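Local coordinates for phosphoserine phosphatase RsbX (Bacillus subtilis, PDB 3W42), which dephosphorylates phosphoserine in RsbS and so acts as a negative regulator of the general stress factor sigma-B, at residues 160-166 and 179-183; 149-153 and 167-171; 71-75 and 103-107; 54-59 and 82-88. Residues are numbered along the deposited sequence.

Contact 1: 160-166 and 179-183; sequences VPDIRSH and SLKMY
Residues 160-166 run from extended Val-160 into the first turn of helix 163-169. Asp-162 is the N-cap; its OD1 accepts a weak capping hydrogen bond from Ser-165 N at 3.4 Å. From Ser-179 at its helix end the chain enters a 3-10 turn including Tyr-183. CA atoms pair Val-160 with Tyr-183 (6.8 Å) and His-166 with Ser-179 (6.5 Å). The CA-to-CB bond of His-166 points toward 179-183, and chi1 m with chi2 -93° places the ring between Ser-179 and Tyr-183. His-166 ND1 shares a hydrogen bond with Ser-179 OG at 2.7 Å, and His-166 NE2 a weak one with Tyr-183 OH at 3.4 Å. Leu-180 (m, t) sets CD2 over the His-166 face, 3.9 Å from the centroid (CH-pi), and 3.8 Å from Ile-163 CD1. Val-160 CG2 lies over the Tyr-183 ring (chi1 m), 3.8 Å from the centroid. A water joins His-166 O and Ser-179 OG, 2.8 Å from each. The contact joins the start of helix 163-169 to the loop after helix 173-179, above the six-stranded PP2C-type sheet, where Ile-163 and Leu-180 both touch Ile-152. The joint is thus polar at the imidazole edge and apolar over one face.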
loop_
_atom_site.group_PDB
_atom_site.type_symbol
_atom_site.label_atom_id
_atom_site.label_comp_id
_atom_site.label_asym_id
_atom_site.label_seq_id
_atom_site.Cartn_x
_atom_site.Cartn_y
_atom_site.Cartn_z
ATOM N N VAL A 160 0.739 -14.734 -2.477
ATOM C CA VAL A 160 -0.121 -15.513 -1.565
ATOM C C VAL A 160 -1.301 -16.058 -2.300
ATOM O O VAL A 160 -1.952 -15.330 -3.029
ATOM C CB VAL A 160 -0.669 -14.568 -0.399
ATOM C CG1 VAL A 160 -1.627 -15.369 0.497
ATOM C CG2 VAL A 160 0.458 -14.017 0.362
ATOM N N PRO A 161 -1.640 -17.335 -2.163
ATOM C CA PRO A 161 -2.778 -17.896 -2.947
ATOM C C PRO A 161 -4.128 -17.247 -2.647
ATOM O O PRO A 161 -4.859 -17.018 -3.548
ATOM C CB PRO A 161 -2.768 -19.380 -2.605
ATOM C CG PRO A 161 -1.392 -19.669 -2.192
ATOM C CD PRO A 161 -0.880 -18.386 -1.491
ATOM N N ASP A 162 -4.438 -17.015 -1.411
ATOM C CA ASP A 162 -5.706 -16.600 -0.956
ATOM C C ASP A 162 -5.619 -15.575 0.149
ATOM O O ASP A 162 -5.866 -15.831 1.330
ATOM C CB ASP A 162 -6.555 -17.794 -0.505
ATOM C CG ASP A 162 -7.952 -17.468 -0.063
ATOM O OD1 ASP A 162 -8.429 -16.350 -0.256
ATOM O OD2 ASP A 162 -8.674 -18.437 0.335
ATOM N N ILE A 163 -5.226 -14.357 -0.203
ATOM C CA ILE A 163 -5.036 -13.312 0.787
ATOM C C ILE A 163 -6.222 -13.018 1.630
ATOM O O ILE A 163 -6.126 -12.700 2.802
ATOM C CB ILE A 163 -4.420 -12.058 0.123
ATOM C CG1 ILE A 163 -3.944 -11.014 1.110
ATOM C CG2 ILE A 163 -5.442 -11.410 -0.870
ATOM C CD1 ILE A 163 -2.891 -11.505 1.982
ATOM N N ARG A 164 -7.407 -13.110 1.033
ATOM C CA ARG A 164 -8.642 -12.808 1.753
ATOM C C ARG A 164 -8.754 -13.695 2.969
ATOM O O ARG A 164 -9.233 -13.264 3.998
ATOM C CB ARG A 164 -9.826 -13.042 0.828
ATOM C CG ARG A 164 -10.081 -11.982 -0.199
ATOM C CD ARG A 164 -11.268 -12.413 -1.039
ATOM N NE ARG A 164 -11.644 -11.391 -1.999
ATOM C CZ ARG A 164 -12.375 -11.592 -3.078
ATOM N NH1 ARG A 164 -12.859 -12.808 -3.339
ATOM N NH2 ARG A 164 -12.655 -10.549 -3.870
ATOM N N SER A 165 -8.359 -14.958 2.858
ATOM C CA SER A 165 -8.485 -15.859 3.979
ATOM C C SER A 165 -7.635 -15.425 5.190
ATOM O O SER A 165 -8.028 -15.592 6.321
ATOM C CB SER A 165 -8.149 -17.299 3.537
ATOM O OG SER A 165 -6.768 -17.518 3.283
ATOM N N HIS A 166 -6.427 -14.890 4.895
ATOM C CA HIS A 166 -5.582 -14.447 5.965
ATOM C C HIS A 166 -6.217 -13.264 6.681
ATOM O O HIS A 166 -6.137 -13.133 7.905
ATOM C CB HIS A 166 -4.182 -14.078 5.408
ATOM C CG HIS A 166 -3.445 -15.260 4.889
ATOM N ND1 HIS A 166 -2.580 -15.951 5.695
ATOM C CD2 HIS A 166 -3.465 -15.852 3.693
ATOM C CE1 HIS A 166 -2.086 -16.951 4.980
ATOM N NE2 HIS A 166 -2.593 -16.932 3.753
ATOM N N SER A 179 0.516 -14.738 10.133
ATOM C CA SER A 179 -0.149 -15.676 9.226
ATOM C C SER A 179 0.513 -15.743 7.861
ATOM O O SER A 179 0.435 -16.781 7.169
ATOM C CB SER A 179 -1.601 -15.231 9.086
ATOM O OG SER A 179 -2.395 -16.110 8.358
ATOM N N LEU A 180 1.145 -14.655 7.439
ATOM C CA LEU A 180 1.817 -14.535 6.148
ATOM C C LEU A 180 3.267 -14.917 6.168
ATOM O O LEU A 180 3.926 -14.836 5.130
ATOM C CB LEU A 180 1.697 -13.046 5.674
ATOM C CG LEU A 180 0.265 -12.558 5.376
ATOM C CD1 LEU A 180 0.281 -11.049 5.183
ATOM C CD2 LEU A 180 -0.366 -13.254 4.237
ATOM N N LYS A 181 3.792 -15.381 7.313
ATOM C CA LYS A 181 5.238 -15.551 7.428
ATOM C C LYS A 181 5.772 -16.511 6.374
ATOM O O LYS A 181 6.910 -16.271 5.888
ATOM C CB LYS A 181 5.565 -16.073 8.811
ATOM C CG LYS A 181 7.011 -16.410 8.943
ATOM C CD LYS A 181 7.501 -16.711 10.287
ATOM C CE LYS A 181 9.059 -16.881 10.237
ATOM N NZ LYS A 181 9.544 -18.187 9.583
ATOM N N MET A 182 5.058 -17.567 5.975
ATOM C CA MET A 182 5.628 -18.518 5.044
ATOM C C MET A 182 5.976 -17.901 3.722
ATOM O O MET A 182 6.765 -18.449 2.971
ATOM C CB MET A 182 4.748 -19.724 4.874
ATOM C CG MET A 182 3.468 -19.478 4.080
ATOM S SD MET A 182 2.699 -20.896 3.308
ATOM C CE MET A 182 3.969 -21.305 2.087
ATOM N N TYR A 183 5.372 -16.784 3.354
ATOM C CA TYR A 183 5.578 -16.097 2.076
ATOM C C TYR A 183 6.718 -15.127 2.116
ATOM O O TYR A 183 7.033 -14.483 1.115
ATOM C CB TYR A 183 4.251 -15.413 1.662
ATOM C CG TYR A 183 3.088 -16.285 1.742
ATOM C CD1 TYR A 183 2.930 -17.349 0.898
ATOM C CD2 TYR A 183 2.171 -16.088 2.745
ATOM C CE1 TYR A 183 1.841 -18.200 0.964
ATOM C CE2 TYR A 183 1.055 -16.923 2.891
ATOM C CZ TYR A 183 0.925 -17.986 2.042
ATOM O OH TYR A 183 -0.195 -18.788 2.187
HETATM O O HOH W 1 -4.780 -15.091 9.461
#

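Contact 2: 149-153 and 167-171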
loop_
_atom_site.group_PDB
_atom_site.type_symbol
_atom_site.label_atom_id
_atom_site.label_comp_id
_atom_site.label_asym_id
_atom_site.label_seq_id
_atom_site.Cartn_x
_atom_site.Cartn_y
_atom_site.Cartn_z
ATOM N N SER A 149 -13.431 -4.009 9.535
ATOM C CA SER A 149 -12.727 -4.265 8.281
ATOM C C SER A 149 -11.238 -4.366 8.471
ATOM O O SER A 149 -10.663 -3.687 9.328
ATOM C CB SER A 149 -13.060 -3.172 7.264
ATOM O OG SER A 149 -14.441 -3.169 6.915
ATOM N N LYS A 150 -10.602 -5.219 7.667
ATOM C CA LYS A 150 -9.168 -5.448 7.710
ATOM C C LYS A 150 -8.626 -5.357 6.273
ATOM O O LYS A 150 -9.289 -5.869 5.354
ATOM C CB LYS A 150 -8.839 -6.819 8.302
ATOM C CG LYS A 150 -9.149 -6.916 9.765
ATOM C CD LYS A 150 -9.190 -8.291 10.376
ATOM C CE LYS A 150 -10.542 -8.956 10.109
ATOM N NZ LYS A 150 -10.589 -10.334 10.523
ATOM N N PHE A 151 -7.467 -4.761 6.066
ATOM C CA PHE A 151 -6.956 -4.565 4.742
ATOM C C PHE A 151 -5.461 -4.848 4.655
ATOM O O PHE A 151 -4.744 -4.764 5.668
ATOM C CB PHE A 151 -7.298 -3.221 4.148
ATOM C CG PHE A 151 -6.611 -2.033 4.798
ATOM C CD1 PHE A 151 -5.338 -1.680 4.429
ATOM C CD2 PHE A 151 -7.247 -1.289 5.776
ATOM C CE1 PHE A 151 -4.700 -0.538 5.081
ATOM C CE2 PHE A 151 -6.599 -0.187 6.366
ATOM C CZ PHE A 151 -5.353 0.178 6.016
ATOM N N ILE A 152 -4.995 -5.049 3.449
ATOM C CA ILE A 152 -3.583 -5.089 3.116
ATOM C C ILE A 152 -3.330 -4.336 1.840
ATOM O O ILE A 152 -4.145 -4.407 0.890
ATOM C CB ILE A 152 -3.080 -6.538 3.024
ATOM C CG1 ILE A 152 -1.537 -6.611 2.896
ATOM C CG2 ILE A 152 -3.736 -7.315 1.883
ATOM C CD1 ILE A 152 -0.968 -8.038 2.968
ATOM N N ILE A 153 -2.203 -3.669 1.756
ATOM C CA ILE A 153 -1.608 -3.164 0.516
ATOM C C ILE A 153 -0.251 -3.823 0.387
ATOM O O ILE A 153 0.521 -3.764 1.365
ATOM C CB ILE A 153 -1.432 -1.637 0.502
ATOM C CG1 ILE A 153 -2.787 -0.938 0.713
ATOM C CG2 ILE A 153 -0.810 -1.178 -0.789
ATOM C CD1 ILE A 153 -2.626 0.589 0.995
ATOM N N LEU A 167 -6.778 -12.334 5.912
ATOM C CA LEU A 167 -7.475 -11.161 6.494
ATOM C C LEU A 167 -8.662 -11.619 7.300
ATOM O O LEU A 167 -8.903 -11.080 8.371
ATOM C CB LEU A 167 -7.926 -10.217 5.394
ATOM C CG LEU A 167 -6.796 -9.554 4.575
ATOM C CD1 LEU A 167 -7.435 -8.730 3.448
ATOM C CD2 LEU A 167 -6.006 -8.641 5.389
ATOM N N LYS A 168 -9.445 -12.566 6.792
ATOM C CA LYS A 168 -10.658 -12.984 7.488
ATOM C C LYS A 168 -10.313 -13.627 8.827
ATOM O O LYS A 168 -10.910 -13.339 9.841
ATOM C CB LYS A 168 -11.379 -13.953 6.615
ATOM C CG LYS A 168 -12.584 -14.568 7.279
ATOM C CD LYS A 168 -13.456 -15.386 6.265
ATOM C CE LYS A 168 -14.636 -16.001 6.981
ATOM N NZ LYS A 168 -15.570 -16.607 6.015
ATOM N N LYS A 169 -9.337 -14.558 8.822
ATOM C CA LYS A 169 -9.036 -15.332 10.037
ATOM C C LYS A 169 -8.361 -14.491 11.143
ATOM O O LYS A 169 -8.561 -14.756 12.331
ATOM C CB LYS A 169 -8.221 -16.550 9.710
ATOM C CG LYS A 169 -9.017 -17.551 8.936
ATOM C CD LYS A 169 -8.321 -18.816 8.697
ATOM C CE LYS A 169 -7.213 -18.482 7.854
ATOM N NZ LYS A 169 -6.502 -19.708 7.344
ATOM N N GLY A 170 -7.502 -13.556 10.772
ATOM C CA GLY A 170 -6.747 -12.816 11.769
ATOM C C GLY A 170 -7.563 -11.898 12.639
ATOM O O GLY A 170 -8.496 -11.255 12.131
ATOM N N GLN A 171 -7.189 -11.818 13.890
ATOM C CA GLN A 171 -7.862 -10.954 14.816
ATOM C C GLN A 171 -7.186 -9.665 15.098
ATOM O O GLN A 171 -7.696 -8.846 15.842
ATOM C CB GLN A 171 -8.132 -11.669 16.172
ATOM C CG GLN A 171 -9.015 -12.859 16.114
ATOM C CD GLN A 171 -9.344 -13.350 17.536
ATOM O OE1 GLN A 171 -10.273 -12.783 18.163
ATOM N NE2 GLN A 171 -8.642 -14.313 18.009
#
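This is a helix-on-sheet contact in one outer layer of the alpha-beta-beta-alpha sandwich typical of PPM (PP2C-type) phosphatases. Strand 150-154 lies inside the six-stranded antiparallel sheet, between strands 191-198 and 111-115. The last turn of helix 163-169 covers its outer face. The closest CA pair is Lys-150 with Leu-167, at 6.1 Å.

Side chains alternate along the strand. Lys-150 and Ile-152 point toward the helix. Phe-151 points away, into the space between the two sheets, where it meets Leu-38 of the other sheet. The apolar part of the contact is made by Leu-167. Leu-167 CD2 lies 3.9 Å from Phe-151 C, and Leu-167 CD1 4.3 Å from Ile-152 CG2. Leu-167 also packs on Ile-113 of the next strand, so it spans two strands. Ile-152 also touches Leu-180, which is part of contact 1.

The polar part belongs to Lys-150. Its chain reaches to the C-terminal end of the helix, where backbone carbonyls have no amide partner further along the helix. Gly-170 is the first residue to leave helical angles, with psi near 143°. A lysine ammonium suits this end of the helix, where the carbonyls carry partial negative charge. Lys-150 NZ donates to Leu-167 O at 2.8 Å and Gly-170 O at 2.8 Å, and weakly to Lys-168 O at 3.1 Å.

Contact 3: 71-75 and 103-107; sequences VESII and TYCSV
The first turn of helix 71-81 lies on strand 103-107 of the five-stranded antiparallel sheet. The short axes approach to 8.1 Å and cross at -29°, their N-to-C directions 29° apart, so roughly parallel. Val-71 and Cys-105 are nearest, CA to CA 6.0 Å. The strand is regular, so Thr-103, Cys-105 and Val-107 point toward the helix, while Tyr-104 and Ser-106 point away. Val-71 and Ile-75, one turn apart, are the helix bumps. Val-71 (m) fills the hollow between Thr-103 and Cys-105. Val-71 CG1 lies 3.8 Å from Thr-103 O, and Val-71 CG2 3.8 Å from Cys-105 CB. Ile-75 (t, t) fills the next hollow, between Cys-105 and Val-107. Ile-75 CG2 meets Cys-105 SG at 3.8 Å, and Ile-75 CD1 is 3.9 Å from Ser-106 CA and 4.2 Å from Val-107 CG2. Cys-105 (t) is in turn the strand's bump between the two helix residues. A water bonds Val-71 N at 3.0 Å and Thr-103 OG1 at 2.8 Å. Such helix-on-sheet packing forms an outer layer of the alpha-beta-beta-alpha sandwich. The chemistry implies joining by apolar fit, with a polar link through the water at the helix start.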
loop_
_atom_site.group_PDB
_atom_site.type_symbol
_atom_site.label_atom_id
_atom_site.label_comp_id
_atom_site.label_asym_id
_atom_site.label_seq_id
_atom_site.Cartn_x
_atom_site.Cartn_y
_atom_site.Cartn_z
ATOM N N VAL A 71 -6.556 11.647 -3.444
ATOM C CA VAL A 71 -5.646 10.607 -3.946
ATOM C C VAL A 71 -5.226 10.766 -5.391
ATOM O O VAL A 71 -4.097 10.544 -5.753
ATOM C CB VAL A 71 -6.117 9.176 -3.646
ATOM C CG1 VAL A 71 -6.113 8.880 -2.133
ATOM C CG2 VAL A 71 -7.527 8.906 -4.238
ATOM N N GLU A 72 -6.156 11.198 -6.244
ATOM C CA GLU A 72 -5.857 11.364 -7.635
ATOM C C GLU A 72 -4.910 12.546 -7.853
ATOM O O GLU A 72 -4.058 12.509 -8.752
ATOM C CB GLU A 72 -7.139 11.518 -8.497
ATOM C CG GLU A 72 -6.956 11.376 -9.881
ATOM C CD GLU A 72 -8.287 11.061 -10.656
ATOM O OE1 GLU A 72 -9.232 10.260 -10.171
ATOM O OE2 GLU A 72 -8.278 11.624 -11.772
ATOM N N SER A 73 -5.065 13.607 -7.074
ATOM C CA SER A 73 -4.089 14.685 -7.130
ATOM C C SER A 73 -2.692 14.260 -6.724
ATOM O O SER A 73 -1.706 14.603 -7.366
ATOM C CB SER A 73 -4.526 15.805 -6.230
ATOM O OG SER A 73 -3.602 16.895 -6.295
ATOM N N ILE A 74 -2.635 13.490 -5.655
ATOM C CA ILE A 74 -1.352 13.031 -5.151
ATOM C C ILE A 74 -0.687 12.128 -6.214
ATOM O O ILE A 74 0.501 12.264 -6.542
ATOM C CB ILE A 74 -1.457 12.277 -3.814
ATOM C CG1 ILE A 74 -2.074 13.195 -2.749
ATOM C CG2 ILE A 74 -0.068 11.764 -3.413
ATOM C CD1 ILE A 74 -2.363 12.478 -1.440
ATOM N N ILE A 75 -1.459 11.174 -6.785
ATOM C CA ILE A 75 -0.863 10.245 -7.727
ATOM C C ILE A 75 -0.378 10.945 -8.977
ATOM O O ILE A 75 0.619 10.526 -9.558
ATOM C CB ILE A 75 -1.801 9.052 -7.998
ATOM C CG1 ILE A 75 -0.914 7.839 -8.410
ATOM C CG2 ILE A 75 -2.833 9.377 -8.997
ATOM C CD1 ILE A 75 -1.764 6.512 -8.497
ATOM N N THR A 103 -10.724 6.334 0.196
ATOM C CA THR A 103 -10.543 6.678 -1.185
ATOM C C THR A 103 -9.188 6.012 -1.619
ATOM O O THR A 103 -8.226 5.967 -0.844
ATOM C CB THR A 103 -10.499 8.143 -1.415
ATOM O OG1 THR A 103 -9.602 8.799 -0.523
ATOM C CG2 THR A 103 -11.894 8.790 -1.335
ATOM N N TYR A 104 -9.147 5.521 -2.833
ATOM C CA TYR A 104 -8.038 4.710 -3.307
ATOM C C TYR A 104 -7.772 4.950 -4.748
ATOM O O TYR A 104 -8.701 4.968 -5.584
ATOM C CB TYR A 104 -8.391 3.197 -3.095
ATOM C CG TYR A 104 -7.333 2.245 -3.553
ATOM C CD1 TYR A 104 -6.136 2.125 -2.819
ATOM C CD2 TYR A 104 -7.466 1.520 -4.726
ATOM C CE1 TYR A 104 -5.150 1.234 -3.242
ATOM C CE2 TYR A 104 -6.455 0.646 -5.157
ATOM C CZ TYR A 104 -5.306 0.519 -4.392
ATOM O OH TYR A 104 -4.286 -0.318 -4.760
ATOM N N CYS A 105 -6.495 5.091 -5.117
ATOM C CA CYS A 105 -6.095 5.239 -6.498
ATOM C C CYS A 105 -4.765 4.533 -6.664
ATOM O O CYS A 105 -3.875 4.657 -5.825
ATOM C CB CYS A 105 -6.017 6.672 -6.905
ATOM S SG CYS A 105 -5.761 7.007 -8.648
ATOM N N SER A 106 -4.599 3.835 -7.787
ATOM C CA SER A 106 -3.444 2.984 -8.044
ATOM C C SER A 106 -3.144 2.919 -9.517
ATOM O O SER A 106 -4.065 2.960 -10.360
ATOM C CB SER A 106 -3.795 1.610 -7.493
ATOM O OG SER A 106 -2.794 0.656 -7.732
ATOM N N VAL A 107 -1.857 2.733 -9.845
ATOM C CA VAL A 107 -1.445 2.302 -11.185
ATOM C C VAL A 107 -0.370 1.226 -10.996
ATOM O O VAL A 107 0.615 1.470 -10.307
ATOM C CB VAL A 107 -0.899 3.443 -12.045
ATOM C CG1 VAL A 107 -0.398 2.931 -13.386
ATOM C CG2 VAL A 107 -1.997 4.536 -12.246
HETATM O O HOH W 2 -9.002 11.241 -1.726
#

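Contact 4: 54-59 and 82-88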
loop_
_atom_site.group_PDB
_atom_site.type_symbol
_atom_site.label_atom_id
_atom_site.label_comp_id
_atom_site.label_asym_id
_atom_site.label_seq_id
_atom_site.Cartn_x
_atom_site.Cartn_y
_atom_site.Cartn_z
ATOM N N GLU A 54 15.125 5.562 -6.087
ATOM C CA GLU A 54 14.886 6.948 -6.390
ATOM C C GLU A 54 13.455 7.184 -6.792
ATOM O O GLU A 54 12.846 8.193 -6.393
ATOM C CB GLU A 54 15.832 7.365 -7.566
ATOM C CG GLU A 54 15.696 8.678 -8.105
ATOM C CD GLU A 54 16.357 8.963 -9.480
ATOM O OE1 GLU A 54 16.212 8.238 -10.463
ATOM O OE2 GLU A 54 16.962 10.035 -9.600
ATOM N N SER A 55 12.895 6.297 -7.609
ATOM C CA SER A 55 11.484 6.430 -8.024
ATOM C C SER A 55 10.537 6.166 -6.885
ATOM O O SER A 55 9.636 6.995 -6.657
ATOM C CB SER A 55 11.206 5.526 -9.222
ATOM O OG SER A 55 11.806 6.014 -10.393
ATOM N N SER A 56 10.628 5.066 -6.169
ATOM C CA SER A 56 9.680 4.807 -5.101
ATOM C C SER A 56 9.821 5.782 -3.954
ATOM O O SER A 56 8.822 6.145 -3.325
ATOM C CB SER A 56 9.738 3.366 -4.688
ATOM O OG SER A 56 11.012 3.061 -4.139
ATOM N N ALA A 57 11.029 6.223 -3.659
ATOM C CA ALA A 57 11.259 7.192 -2.606
ATOM C C ALA A 57 10.652 8.529 -2.962
ATOM O O ALA A 57 10.199 9.239 -2.048
ATOM C CB ALA A 57 12.758 7.368 -2.331
ATOM N N ALA A 58 10.617 8.915 -4.234
ATOM C CA ALA A 58 10.003 10.176 -4.627
ATOM C C ALA A 58 8.530 10.147 -4.319
ATOM O O ALA A 58 7.964 11.152 -3.863
ATOM C CB ALA A 58 10.262 10.462 -6.110
ATOM N N ILE A 59 7.897 9.006 -4.530
ATOM C CA ILE A 59 6.525 8.756 -4.193
ATOM C C ILE A 59 6.273 8.918 -2.702
ATOM O O ILE A 59 5.369 9.637 -2.253
ATOM C CB ILE A 59 6.046 7.478 -4.792
ATOM C CG1 ILE A 59 6.124 7.675 -6.380
ATOM C CG2 ILE A 59 4.663 7.126 -4.281
ATOM C CD1 ILE A 59 5.683 6.454 -7.162
ATOM N N MET A 82 7.974 11.016 -12.064
ATOM C CA MET A 82 8.572 9.866 -12.707
ATOM C C MET A 82 9.206 10.163 -14.051
ATOM O O MET A 82 9.963 9.353 -14.580
ATOM C CB MET A 82 7.581 8.708 -12.853
ATOM C CG MET A 82 7.032 8.200 -11.545
ATOM S SD MET A 82 8.246 7.531 -10.386
ATOM C CE MET A 82 8.484 8.948 -9.286
ATOM N N LYS A 83 8.911 11.356 -14.617
ATOM C CA LYS A 83 9.528 11.737 -15.901
ATOM C C LYS A 83 11.069 11.756 -15.681
ATOM O O LYS A 83 11.511 12.263 -14.696
ATOM C CB LYS A 83 9.008 13.067 -16.351
ATOM C CG LYS A 83 9.217 13.282 -17.801
ATOM C CD LYS A 83 8.572 14.552 -18.342
ATOM C CE LYS A 83 9.149 15.004 -19.593
ATOM N NZ LYS A 83 8.584 16.370 -19.871
ATOM N N ASN A 84 11.829 11.164 -16.559
ATOM C CA ASN A 84 13.298 11.115 -16.366
ATOM C C ASN A 84 13.750 10.220 -15.250
ATOM O O ASN A 84 14.970 10.220 -14.977
ATOM C CB ASN A 84 13.974 12.487 -16.264
ATOM C CG ASN A 84 13.566 13.391 -17.392
ATOM O OD1 ASN A 84 13.095 14.550 -17.155
ATOM N ND2 ASN A 84 13.666 12.896 -18.649
ATOM N N LYS A 85 12.875 9.370 -14.727
ATOM C CA LYS A 85 13.239 8.381 -13.714
ATOM C C LYS A 85 12.817 7.011 -14.248
ATOM O O LYS A 85 12.159 6.883 -15.298
ATOM C CB LYS A 85 12.559 8.696 -12.364
ATOM C CG LYS A 85 12.963 9.920 -11.660
ATOM C CD LYS A 85 12.461 10.015 -10.227
ATOM C CE LYS A 85 12.882 11.273 -9.476
ATOM N NZ LYS A 85 12.409 12.492 -10.147
ATOM N N ARG A 86 13.119 5.979 -13.484
ATOM C CA ARG A 86 12.700 4.628 -13.887
ATOM C C ARG A 86 11.166 4.496 -13.939
ATOM O O ARG A 86 10.677 3.738 -14.742
ATOM C CB ARG A 86 13.200 3.570 -12.918
ATOM C CG ARG A 86 14.734 3.323 -12.943
ATOM C CD ARG A 86 15.128 2.296 -13.953
ATOM N NE ARG A 86 16.506 1.835 -13.897
ATOM C CZ ARG A 86 17.473 2.179 -14.764
ATOM N NH1 ARG A 86 17.322 3.089 -15.729
ATOM N NH2 ARG A 86 18.616 1.554 -14.659
ATOM N N GLY A 87 10.462 5.162 -13.037
ATOM C CA GLY A 87 9.050 4.919 -12.873
ATOM C C GLY A 87 8.805 4.033 -11.714
ATOM O O GLY A 87 9.694 3.442 -11.125
ATOM N N ALA A 88 7.504 3.837 -11.387
ATOM C CA ALA A 88 7.124 2.988 -10.263
ATOM C C ALA A 88 5.703 2.503 -10.409
ATOM O O ALA A 88 4.860 3.246 -10.996
ATOM C CB ALA A 88 7.244 3.736 -8.926
HETATM O O HOH W 3 14.510 6.227 -10.945
#
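The direct polar link is a hydrogen bond from Gly-87 N to Ser-55 OG, at 3.1 Å. A water makes a second link, donating to Glu-54 OE1 at 2.7 Å and accepting from Ser-55 OG at 2.8 Å and Arg-86 N at 2.9 Å. Ser-55 is the hub of both.

Apolar contacts continue along the helix. Met-82 CE lies 3.9 Å from Ala-58 CB and 4.0 Å from Ile-59 CG1. Ile-59 CD1 meets Ala-88 CB at 3.6 Å. The aliphatic part of Lys-85 lies beside Glu-54 and Ala-58, with Lys-85 CG 3.8 Å from Glu-54 OE1. Lys-85 NZ is hydrogen-bonded to Ala-81 O.

A type II turn, Met-82 to Lys-85, closes with Lys-85 N to Met-82 O at 2.9 Å. Gly-87 has phi near 100°, where a CB would clash with the preceding carbonyl.

The arrangement joins helix 49-65 to the helix-to-strand connection before strand 88-96, in the helical layer over the five-stranded sheet of the PP2C-type sandwich.

After the first four strands, helix 49-65 carries the first half of contact 4. Helix 71-81 follows and opens contact 3. Contact 4 then closes at 82-88, which leads into strand 88-96, and contact 3 closes on strand 101-107. The two cross without touching: contact 3 ties helix 71-81 to the five-stranded sheet, and contact 4 ties helix 49-65 to the connection that leads into it. Later, strand 150-154 opens contact 2, 160-166 open contact 1, 167-171 close contact 2 and 179-183 close contact 1. They cross as well, share helix 163-169 and meet through Ile-152 on the six-stranded sheet. Contacts 1 and 3 lie on opposite sides of the chain's centre, about 26 Å between centres.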